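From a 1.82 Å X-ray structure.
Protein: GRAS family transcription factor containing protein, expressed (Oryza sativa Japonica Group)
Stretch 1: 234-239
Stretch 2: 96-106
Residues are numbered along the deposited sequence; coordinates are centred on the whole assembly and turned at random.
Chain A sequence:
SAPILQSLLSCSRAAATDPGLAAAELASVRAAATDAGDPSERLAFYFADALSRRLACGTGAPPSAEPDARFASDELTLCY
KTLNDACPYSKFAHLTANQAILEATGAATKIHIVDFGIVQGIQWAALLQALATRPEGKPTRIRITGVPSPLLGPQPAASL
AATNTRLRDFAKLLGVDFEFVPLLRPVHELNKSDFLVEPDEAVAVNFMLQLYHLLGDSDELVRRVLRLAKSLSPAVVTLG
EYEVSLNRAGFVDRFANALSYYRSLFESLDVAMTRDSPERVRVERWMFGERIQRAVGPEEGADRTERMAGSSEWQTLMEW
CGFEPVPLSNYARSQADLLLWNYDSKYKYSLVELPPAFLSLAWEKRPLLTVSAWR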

ATOM      1  N   PRO A 234     -21.039 -17.864 -15.071  1.00 16.30           N
ATOM      2  CA  PRO A 234     -20.571 -16.968 -13.987  1.00 13.42           C
ATOM      3  C   PRO A 234     -21.534 -15.848 -13.667  1.00 13.98           C
ATOM      4  O   PRO A 234     -22.216 -15.246 -14.518  1.00 13.98           O
ATOM      5  CB  PRO A 234     -19.224 -16.438 -14.552  1.00 12.35           C
ATOM      6  CG  PRO A 234     -19.361 -16.611 -16.088  1.00 14.87           C
ATOM      7  CD  PRO A 234     -20.175 -17.834 -16.261  1.00 14.65           C
ATOM      8  N   ALA A 235     -21.561 -15.500 -12.383  1.00 12.30           N
ATOM      9  CA  ALA A 235     -22.270 -14.329 -11.924  1.00 17.29           C
ATOM     10  C   ALA A 235     -21.639 -13.086 -12.473  1.00 12.01           C
ATOM     11  O   ALA A 235     -22.321 -12.034 -12.663  1.00 12.81           O
ATOM     12  CB  ALA A 235     -22.251 -14.297 -10.373  1.00 14.77           C
ATOM     13  N   VAL A 236     -20.300 -13.140 -12.678  1.00 11.39           N
ATOM     14  CA  VAL A 236     -19.563 -12.017 -13.251  1.00 10.03           C
ATOM     15  C   VAL A 236     -18.214 -12.530 -13.791  1.00 12.66           C
ATOM     16  O   VAL A 236     -17.661 -13.519 -13.302  1.00  9.66           O
ATOM     17  CB  VAL A 236     -19.325 -10.883 -12.168  1.00 11.61           C
ATOM     18  CG1 VAL A 236     -18.313 -11.353 -11.100  1.00 15.12           C
ATOM     19  CG2 VAL A 236     -18.824  -9.594 -12.854  1.00 13.42           C
ATOM     20  N   VAL A 237     -17.696 -11.837 -14.788  1.00  9.58           N
ATOM     21  CA  VAL A 237     -16.383 -12.048 -15.341  1.00 10.83           C
ATOM     22  C   VAL A 237     -15.676 -10.722 -15.288  1.00 13.57           C
ATOM     23  O   VAL A 237     -16.195  -9.697 -15.805  1.00 13.76           O
ATOM     24  CB  VAL A 237     -16.457 -12.508 -16.820  1.00 11.16           C
ATOM     25  CG1 VAL A 237     -15.013 -12.646 -17.397  1.00 12.49           C
ATOM     26  CG2 VAL A 237     -17.220 -13.853 -16.948  1.00 11.78           C
ATOM     27  N   THR A 238     -14.521 -10.687 -14.642  1.00 10.37           N
ATOM     28  CA  THR A 238     -13.789  -9.447 -14.558  1.00 11.23           C
ATOM     29  C   THR A 238     -12.614  -9.468 -15.494  1.00 14.71           C
ATOM     30  O   THR A 238     -11.944 -10.498 -15.664  1.00 14.09           O
ATOM     31  CB  THR A 238     -13.298  -9.170 -13.108  1.00 13.32           C
ATOM     32  OG1 THR A 238     -12.761 -10.382 -12.568  1.00 14.05           O
ATOM     33  CG2 THR A 238     -14.500  -8.826 -12.247  1.00 14.15           C
ATOM     34  N   LEU A 239     -12.396  -8.322 -16.139  1.00 10.71           N
ATOM     35  CA  LEU A 239     -11.376  -8.209 -17.154  1.00  8.00           C
ATOM     36  C   LEU A 239     -10.467  -7.048 -16.814  1.00 12.51           C
ATOM     37  O   LEU A 239     -10.957  -5.899 -16.634  1.00 13.10           O
ATOM     38  CB  LEU A 239     -12.003  -7.976 -18.543  1.00 11.44           C
ATOM     39  CG  LEU A 239     -11.028  -7.798 -19.715  1.00 13.10           C
ATOM     40  CD1 LEU A 239     -10.286  -9.107 -19.966  1.00 15.35           C
ATOM     41  CD2 LEU A 239     -11.880  -7.453 -20.991  1.00 15.56           C
TER
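Stretch 2, residues 96-106: TANQAILEATG

At the apolar centre, Val 236 CB lies 3.5 Å from Ala 104 CB, the closest contact between the stretches. Val 236, with chi1 in the p rotamer, also places CG1 4.1 Å from Ile 101 CG1. Ala 235 CB adds an apolar contact to Ala 104 CB at 4.3 Å, and Thr 105 CG2 meets Ala 235 CB at 4.2 Å. Helix 96-104 packs on the strand that includes Val 237 to Leu 239, nearly antiparallel to it: the N-to-C directions differ by 174° and the axes approach to 8.7 Å. Toward the N-terminal end of stretch 2, Thr 238 turns its methyl to the same face: CG2 is 4.1 Å from Ala 100 CB, 4.0 Å from Ile 101 CG1 and 3.7 Å from Ala 97 O. The small side chains of Ala 97, Ala 100 and Ala 104 all point toward the strand, whereas Val 237 and Leu 239 point away from the helix while Val 236 and Thr 238 point toward it, an alternation typical of a strand. No hydrogen bond joins the two stretches. Thr 238 OG1 is hydrogen-bonded elsewhere in the structure. Where the helix ends, Thr 105 OG1 donates to Ile 101 O at 2.6 Å. On the outer helix surface, Gln 99 NE2 donates to Glu 103 OE2 at 2.9 Å.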

ATOM      1  N   THR A  96     -10.408  -3.215  -7.927  1.00 12.38           N
ATOM      2  CA  THR A  96     -11.603  -2.871  -8.668  1.00 13.92           C
ATOM      3  C   THR A  96     -12.361  -4.164  -9.132  1.00 12.15           C
ATOM      4  O   THR A  96     -13.608  -4.262  -9.007  1.00 12.14           O
ATOM      5  CB  THR A  96     -11.238  -2.000  -9.890  1.00 15.49           C
ATOM      6  OG1 THR A  96     -10.550  -0.855  -9.401  1.00 12.83           O
ATOM      7  CG2 THR A  96     -12.483  -1.526 -10.628  1.00 14.67           C
ATOM      8  N   ALA A  97     -11.603  -5.137  -9.597  1.00 11.84           N
ATOM      9  CA  ALA A  97     -12.188  -6.437  -9.906  1.00 13.36           C
ATOM     10  C   ALA A  97     -12.889  -7.067  -8.666  1.00 12.75           C
ATOM     11  O   ALA A  97     -14.017  -7.585  -8.759  1.00 12.13           O
ATOM     12  CB  ALA A  97     -11.100  -7.367 -10.432  1.00 11.59           C
ATOM     13  N   ASN A  98     -12.212  -7.007  -7.510  1.00  9.03           N
ATOM     14  CA  ASN A  98     -12.779  -7.613  -6.312  1.00 11.23           C
ATOM     15  C   ASN A  98     -14.079  -6.968  -5.913  1.00 12.65           C
ATOM     16  O   ASN A  98     -14.997  -7.637  -5.444  1.00 11.01           O
ATOM     17  CB  ASN A  98     -11.788  -7.520  -5.126  1.00 10.05           C
ATOM     18  CG  ASN A  98     -10.677  -8.537  -5.214  1.00 14.26           C
ATOM     19  OD1 ASN A  98     -10.681  -9.369  -6.125  1.00 12.51           O
ATOM     20  ND2 ASN A  98      -9.734  -8.514  -4.241  1.00 12.35           N
ATOM     21  N   GLN A  99     -14.166  -5.646  -6.061  1.00 12.01           N
ATOM     22  CA  GLN A  99     -15.406  -4.989  -5.706  1.00 13.18           C
ATOM     23  C   GLN A  99     -16.541  -5.492  -6.586  1.00 12.06           C
ATOM     24  O   GLN A  99     -17.669  -5.757  -6.092  1.00 12.17           O
ATOM     25  CB  GLN A  99     -15.197  -3.444  -5.811  1.00 16.35           C
ATOM     26  CG  GLN A  99     -16.374  -2.650  -5.261  1.00 23.31           C
ATOM     27  CD  GLN A  99     -16.528  -2.883  -3.738  1.00 39.62           C
ATOM     28  OE1 GLN A  99     -15.523  -3.013  -3.002  1.00 39.41           O
ATOM     29  NE2 GLN A  99     -17.785  -2.974  -3.268  1.00 39.97           N
ATOM     30  N   ALA A 100     -16.251  -5.656  -7.880  1.00 13.73           N
ATOM     31  CA  ALA A 100     -17.289  -6.217  -8.792  1.00 13.95           C
ATOM     32  C   ALA A 100     -17.688  -7.659  -8.432  1.00 13.61           C
ATOM     33  O   ALA A 100     -18.877  -8.000  -8.474  1.00 10.81           O
ATOM     34  CB  ALA A 100     -16.815  -6.193 -10.215  1.00 14.37           C
ATOM     35  N   ILE A 101     -16.694  -8.478  -8.046  1.00  9.21           N
ATOM     36  CA  ILE A 101     -17.022  -9.852  -7.628  1.00 10.49           C
ATOM     37  C   ILE A 101     -17.896  -9.844  -6.361  1.00 12.07           C
ATOM     38  O   ILE A 101     -18.847 -10.592  -6.224  1.00 14.01           O
ATOM     39  CB  ILE A 101     -15.724 -10.610  -7.389  1.00  7.99           C
ATOM     40  CG1 ILE A 101     -15.012 -10.758  -8.754  1.00 11.92           C
ATOM     41  CG2 ILE A 101     -16.029 -11.982  -6.753  1.00 10.15           C
ATOM     42  CD1 ILE A 101     -13.499 -11.271  -8.655  1.00 12.88           C
ATOM     43  N   LEU A 102     -17.524  -8.973  -5.412  1.00 11.66           N
ATOM     44  CA  LEU A 102     -18.248  -8.895  -4.135  1.00 12.60           C
ATOM     45  C   LEU A 102     -19.681  -8.542  -4.363  1.00 16.65           C
ATOM     46  O   LEU A 102     -20.581  -9.127  -3.763  1.00 18.32           O
ATOM     47  CB  LEU A 102     -17.551  -7.862  -3.213  1.00 16.07           C
ATOM     48  CG  LEU A 102     -18.067  -7.770  -1.779  1.00 32.61           C
ATOM     49  CD1 LEU A 102     -17.485  -8.949  -1.087  1.00 29.49           C
ATOM     50  CD2 LEU A 102     -17.594  -6.519  -1.065  1.00 32.72           C
ATOM     51  N   GLU A 103     -19.908  -7.568  -5.236  1.00 14.33           N
ATOM     52  CA  GLU A 103     -21.266  -7.171  -5.498  1.00 19.36           C
ATOM     53  C   GLU A 103     -22.055  -8.196  -6.298  1.00 19.16           C
ATOM     54  O   GLU A 103     -23.235  -8.419  -6.021  1.00 20.10           O
ATOM     55  CB  GLU A 103     -21.259  -5.844  -6.216  1.00 20.84           C
ATOM     56  CG  GLU A 103     -20.825  -4.802  -5.149  1.00 20.88           C
ATOM     57  CD  GLU A 103     -20.645  -3.375  -5.718  1.00 37.20           C
ATOM     58  OE1 GLU A 103     -20.963  -3.147  -6.906  1.00 35.31           O
ATOM     59  OE2 GLU A 103     -20.137  -2.506  -4.977  1.00 36.18           O
ATOM     60  N   ALA A 104     -21.409  -8.827  -7.268  1.00 13.37           N
ATOM     61  CA  ALA A 104     -22.124  -9.839  -8.078  1.00 13.36           C
ATOM     62  C   ALA A 104     -22.536 -11.073  -7.304  1.00 17.44           C
ATOM     63  O   ALA A 104     -23.476 -11.773  -7.679  1.00 15.24           O
ATOM     64  CB  ALA A 104     -21.254 -10.253  -9.291  1.00 14.47           C
ATOM     65  N   THR A 105     -21.824 -11.386  -6.234  1.00 13.61           N
ATOM     66  CA  THR A 105     -21.973 -12.684  -5.570  1.00 14.87           C
ATOM     67  C   THR A 105     -22.598 -12.531  -4.182  1.00 16.15           C
ATOM     68  O   THR A 105     -22.644 -13.476  -3.420  1.00 16.91           O
ATOM     69  CB  THR A 105     -20.654 -13.416  -5.405  1.00 13.52           C
ATOM     70  OG1 THR A 105     -19.696 -12.604  -4.724  1.00 14.84           O
ATOM     71  CG2 THR A 105     -20.063 -13.767  -6.790  1.00 15.09           C
ATOM     72  N   GLY A 106     -23.130 -11.345  -3.892  1.00 19.26           N
ATOM     73  CA  GLY A 106     -23.738 -11.088  -2.595  1.00 23.27           C
ATOM     74  C   GLY A 106     -24.832 -12.040  -2.154  1.00 23.72           C
ATOM     75  O   GLY A 106     -24.893 -12.351  -0.973  1.00 26.66           O
TER